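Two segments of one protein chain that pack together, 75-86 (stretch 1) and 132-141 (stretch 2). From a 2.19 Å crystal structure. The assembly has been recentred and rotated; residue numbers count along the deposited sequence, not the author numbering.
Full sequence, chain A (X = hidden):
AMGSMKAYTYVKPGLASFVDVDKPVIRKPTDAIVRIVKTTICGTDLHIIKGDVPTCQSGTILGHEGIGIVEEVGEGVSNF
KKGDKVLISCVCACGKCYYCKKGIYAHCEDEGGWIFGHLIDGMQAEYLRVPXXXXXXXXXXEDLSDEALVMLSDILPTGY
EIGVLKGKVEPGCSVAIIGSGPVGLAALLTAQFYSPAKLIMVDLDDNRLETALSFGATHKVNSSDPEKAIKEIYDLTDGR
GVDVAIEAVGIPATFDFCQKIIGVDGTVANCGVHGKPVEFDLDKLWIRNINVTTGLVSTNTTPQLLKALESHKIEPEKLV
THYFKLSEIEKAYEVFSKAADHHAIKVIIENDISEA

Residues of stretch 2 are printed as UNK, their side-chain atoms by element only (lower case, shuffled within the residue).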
# COMPACT_ATOMS: atom_id res chain seq x y z
N GLU A 75 -30.69 25.42 13.52
CA GLU A 75 -30.39 25.91 14.87
C GLU A 75 -29.02 25.49 15.36
O GLU A 75 -28.43 26.21 16.18
CB GLU A 75 -31.46 25.44 15.86
CG GLU A 75 -32.89 25.77 15.45
CD GLU A 75 -33.89 25.63 16.59
OE1 GLU A 75 -34.81 26.47 16.65
OE2 GLU A 75 -33.76 24.70 17.42
N GLY A 76 -28.49 24.37 14.88
CA GLY A 76 -27.21 23.86 15.33
C GLY A 76 -26.02 24.28 14.50
O GLY A 76 -24.93 23.72 14.71
N VAL A 77 -26.17 25.23 13.58
CA VAL A 77 -25.06 25.67 12.74
C VAL A 77 -24.50 26.95 13.34
O VAL A 77 -25.24 27.92 13.53
CB VAL A 77 -25.50 25.90 11.29
CG1 VAL A 77 -24.33 26.50 10.48
CG2 VAL A 77 -25.99 24.60 10.67
N SER A 78 -23.20 26.99 13.59
CA SER A 78 -22.67 28.11 14.35
C SER A 78 -21.69 28.97 13.58
O SER A 78 -21.59 30.17 13.86
CB SER A 78 -22.01 27.61 15.64
OG SER A 78 -20.93 26.74 15.37
N ASN A 79 -20.97 28.40 12.62
CA ASN A 79 -19.90 29.12 11.95
C ASN A 79 -20.29 29.60 10.56
O ASN A 79 -19.44 30.13 9.83
CB ASN A 79 -18.65 28.24 11.87
CG ASN A 79 -18.09 27.88 13.26
OD1 ASN A 79 -18.15 28.69 14.20
ND2 ASN A 79 -17.58 26.67 13.40
N PHE A 80 -21.56 29.43 10.16
CA PHE A 80 -22.03 29.96 8.88
C PHE A 80 -23.40 30.59 9.09
O PHE A 80 -24.15 30.20 9.98
CB PHE A 80 -22.10 28.87 7.80
CG PHE A 80 -20.76 28.25 7.45
CD1 PHE A 80 -20.29 27.13 8.13
CD2 PHE A 80 -19.97 28.79 6.44
CE1 PHE A 80 -19.05 26.57 7.82
CE2 PHE A 80 -18.73 28.23 6.12
CZ PHE A 80 -18.26 27.12 6.83
N LYS A 81 -23.71 31.59 8.27
CA LYS A 81 -25.00 32.27 8.33
C LYS A 81 -25.44 32.63 6.92
O LYS A 81 -24.68 32.49 5.96
CB LYS A 81 -24.94 33.55 9.18
CG LYS A 81 -24.06 34.66 8.56
CD LYS A 81 -23.78 35.81 9.55
CE LYS A 81 -22.95 36.93 8.94
NZ LYS A 81 -21.58 36.49 8.56
N LYS A 82 -26.66 33.17 6.83
CA LYS A 82 -27.22 33.58 5.55
C LYS A 82 -26.37 34.67 4.91
O LYS A 82 -26.12 35.72 5.51
CB LYS A 82 -28.65 34.09 5.76
CG LYS A 82 -29.32 34.53 4.44
CD LYS A 82 -30.79 34.90 4.60
CE LYS A 82 -31.43 35.28 3.25
NZ LYS A 82 -31.65 34.10 2.36
N GLY A 83 -25.98 34.44 3.66
CA GLY A 83 -25.21 35.40 2.91
C GLY A 83 -23.76 35.03 2.76
O GLY A 83 -23.08 35.57 1.89
N ASP A 84 -23.28 34.09 3.56
CA ASP A 84 -21.91 33.62 3.46
C ASP A 84 -21.65 32.98 2.10
O ASP A 84 -22.35 32.06 1.69
CB ASP A 84 -21.62 32.63 4.58
CG ASP A 84 -21.58 33.29 5.95
OD1 ASP A 84 -21.65 34.54 6.01
OD2 ASP A 84 -21.47 32.57 6.96
N LYS A 85 -20.64 33.49 1.40
CA LYS A 85 -20.14 32.88 0.17
C LYS A 85 -19.21 31.73 0.56
O LYS A 85 -18.21 31.96 1.25
CB LYS A 85 -19.42 33.90 -0.70
CG LYS A 85 -18.70 33.27 -1.87
CD LYS A 85 -18.32 34.29 -2.94
CE LYS A 85 -17.29 33.67 -3.89
NZ LYS A 85 -17.32 34.25 -5.27
N VAL A 86 -19.54 30.51 0.14
CA VAL A 86 -18.80 29.35 0.65
C VAL A 86 -18.59 28.28 -0.42
O VAL A 86 -19.32 28.19 -1.42
CB VAL A 86 -19.49 28.73 1.89
CG1 VAL A 86 -19.44 29.72 3.09
CG2 VAL A 86 -20.91 28.32 1.57
N UNK A 132 -24.48 18.57 7.84
CA UNK A 132 -23.29 18.90 8.63
C UNK A 132 -22.55 20.12 8.08
O UNK A 132 -21.36 20.06 7.78
n UNK A 132 -23.84 14.50 9.67
c UNK A 132 -22.99 16.48 9.27
c UNK A 132 -24.08 15.25 10.73
c UNK A 132 -23.17 15.25 8.74
n UNK A 132 -23.58 16.45 10.52
c UNK A 132 -22.35 17.71 8.71
N UNK A 133 -23.29 21.23 7.96
CA UNK A 133 -22.77 22.40 7.26
C UNK A 133 -21.49 22.92 7.89
O UNK A 133 -20.58 23.36 7.18
c UNK A 133 -23.83 23.50 7.24
N UNK A 134 -21.39 22.88 9.22
CA UNK A 134 -20.19 23.39 9.88
C UNK A 134 -18.94 22.63 9.45
O UNK A 134 -17.84 23.20 9.47
c UNK A 134 -21.01 24.58 11.97
o UNK A 134 -20.81 25.66 11.38
c UNK A 134 -20.36 23.34 11.40
o UNK A 134 -21.72 24.50 12.99
N UNK A 135 -19.08 21.36 9.06
CA UNK A 135 -17.93 20.56 8.66
C UNK A 135 -17.87 20.28 7.17
O UNK A 135 -16.92 19.64 6.71
n UNK A 135 -19.05 19.20 11.56
c UNK A 135 -17.90 19.25 9.44
c UNK A 135 -17.92 19.46 10.93
o UNK A 135 -16.92 19.86 11.52
N UNK A 136 -18.84 20.74 6.39
CA UNK A 136 -18.88 20.49 4.96
C UNK A 136 -18.64 21.74 4.13
O UNK A 136 -18.21 21.64 2.98
o UNK A 136 -20.38 18.66 5.39
c UNK A 136 -20.22 19.84 4.59
c UNK A 136 -20.33 19.45 3.09
N UNK A 137 -18.86 22.92 4.71
CA UNK A 137 -18.69 24.20 4.01
C UNK A 137 -17.37 24.86 4.41
O UNK A 137 -16.88 24.67 5.52
c UNK A 137 -21.34 24.34 2.53
c UNK A 137 -22.29 25.74 4.38
c UNK A 137 -19.85 25.14 4.34
c UNK A 137 -21.26 24.66 4.01
N UNK A 138 -16.81 25.64 3.49
CA UNK A 138 -15.62 26.44 3.75
C UNK A 138 -15.85 27.87 3.29
O UNK A 138 -16.34 28.09 2.17
c UNK A 138 -14.40 25.86 3.06
c UNK A 138 -14.10 22.14 3.66
c UNK A 138 -13.11 24.49 4.73
c UNK A 138 -13.23 22.11 4.74
c UNK A 138 -14.47 23.35 3.13
o UNK A 138 -12.85 20.92 5.29
c UNK A 138 -12.73 23.28 5.27
c UNK A 138 -13.98 24.54 3.64
N UNK A 139 -15.49 28.83 4.13
CA UNK A 139 -15.56 30.22 3.74
C UNK A 139 -14.60 30.49 2.59
O UNK A 139 -13.46 30.03 2.61
c UNK A 139 -16.32 31.15 5.97
c UNK A 139 -18.27 31.66 6.85
n UNK A 139 -17.52 31.80 5.78
c UNK A 139 -16.38 30.61 7.21
n UNK A 139 -17.60 30.94 7.74
c UNK A 139 -15.24 31.12 4.93
N UNK A 140 -15.06 31.23 1.57
CA UNK A 140 -14.09 31.30 0.48
C UNK A 140 -13.22 32.55 0.58
O UNK A 140 -13.72 33.64 0.89
o UNK A 140 -15.76 32.35 -0.93
c UNK A 140 -14.80 31.29 -0.88
c UNK A 140 -15.49 29.96 -1.12
N UNK A 141 -11.92 32.42 0.32
CA UNK A 141 -11.06 33.61 0.25
C UNK A 141 -11.43 34.46 -0.96
O UNK A 141 -11.73 33.94 -2.03
c UNK A 141 -9.75 31.59 0.50
c UNK A 141 -11.16 31.17 0.15
c UNK A 141 -9.64 33.03 0.11

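Position 132 carries one carbon and then a five-membered ring of three carbons and two nitrogens. CA-to-CB points away from stretch 1, and the side chain touches none of it. This is H132, the N-cap of the short helix that follows.

Position 133 has a single side-chain carbon. CA-to-CB points toward stretch 1, and CB lies 4.2 Å from V77 CG2. This is A133.

Position 134 has two carbons, the second bearing two oxygens. Two backbone amides, of S78 and N79, point at these oxygens. Paired acceptors of this kind fit a carboxylate, so this is D134. S78 N donates to D134 OD2 at 3.0 Å, and N79 N donates to D134 OD1 at 3.0 Å. A weak bond runs from S78 OG to D134 OD2 at 3.4 Å.

Position 135 has two carbons, the second bearing one oxygen and one nitrogen. Its CA-to-CB bond points away, and it makes no contact with stretch 1. The atoms give an amide, N135.

Position 136 has one carbon bearing an oxygen and a carbon. It stays out of reach of stretch 1. This is T136.

Position 137 has four carbons, forked at the second. Its CB sits over one face of the F80 ring, 3.8 Å from the centroid, and its two end carbons both lie near V86. This is L137; its CD1 is 4.1 Å from V86 CG2.

Position 138 has one carbon and a six-carbon ring bearing an oxygen. CA-to-CB points away, while the backbone O lies 3.2 Å from V86 CA. This is Y138.

Position 139 has one carbon and a five-membered ring with two nitrogens. CA-to-CB points away, but the ring comes back to stack, offset, on F80, with centroids 4.2 Å apart and planes at 22°. This is H139. Its NE2 donates to N79 O at 2.9 Å, and its CE1 is 3.3 Å from D84 OD2.

Position 140 has one carbon bearing an oxygen and a carbon. CA-to-CB points toward stretch 1, and the side chain touches K85 and V86. This is T140. T140 N donates to K85 O at 3.2 Å; T140 OG1 adds a weak bond to K85 O at 3.3 Å.

Position 141 has three carbons closing a ring onto the backbone N. This is P141, directed away.

The contact has a polar site at each end and F80 between. D134 holds the loop at S78 and N79. The F80 ring has L137 CB over one face and also stacks with H139. Beyond it, V86 pairs with H139 in an antiparallel bridge, and T140 binds K85 O.

Stretch 2 (132-141) HADNTLYHTP
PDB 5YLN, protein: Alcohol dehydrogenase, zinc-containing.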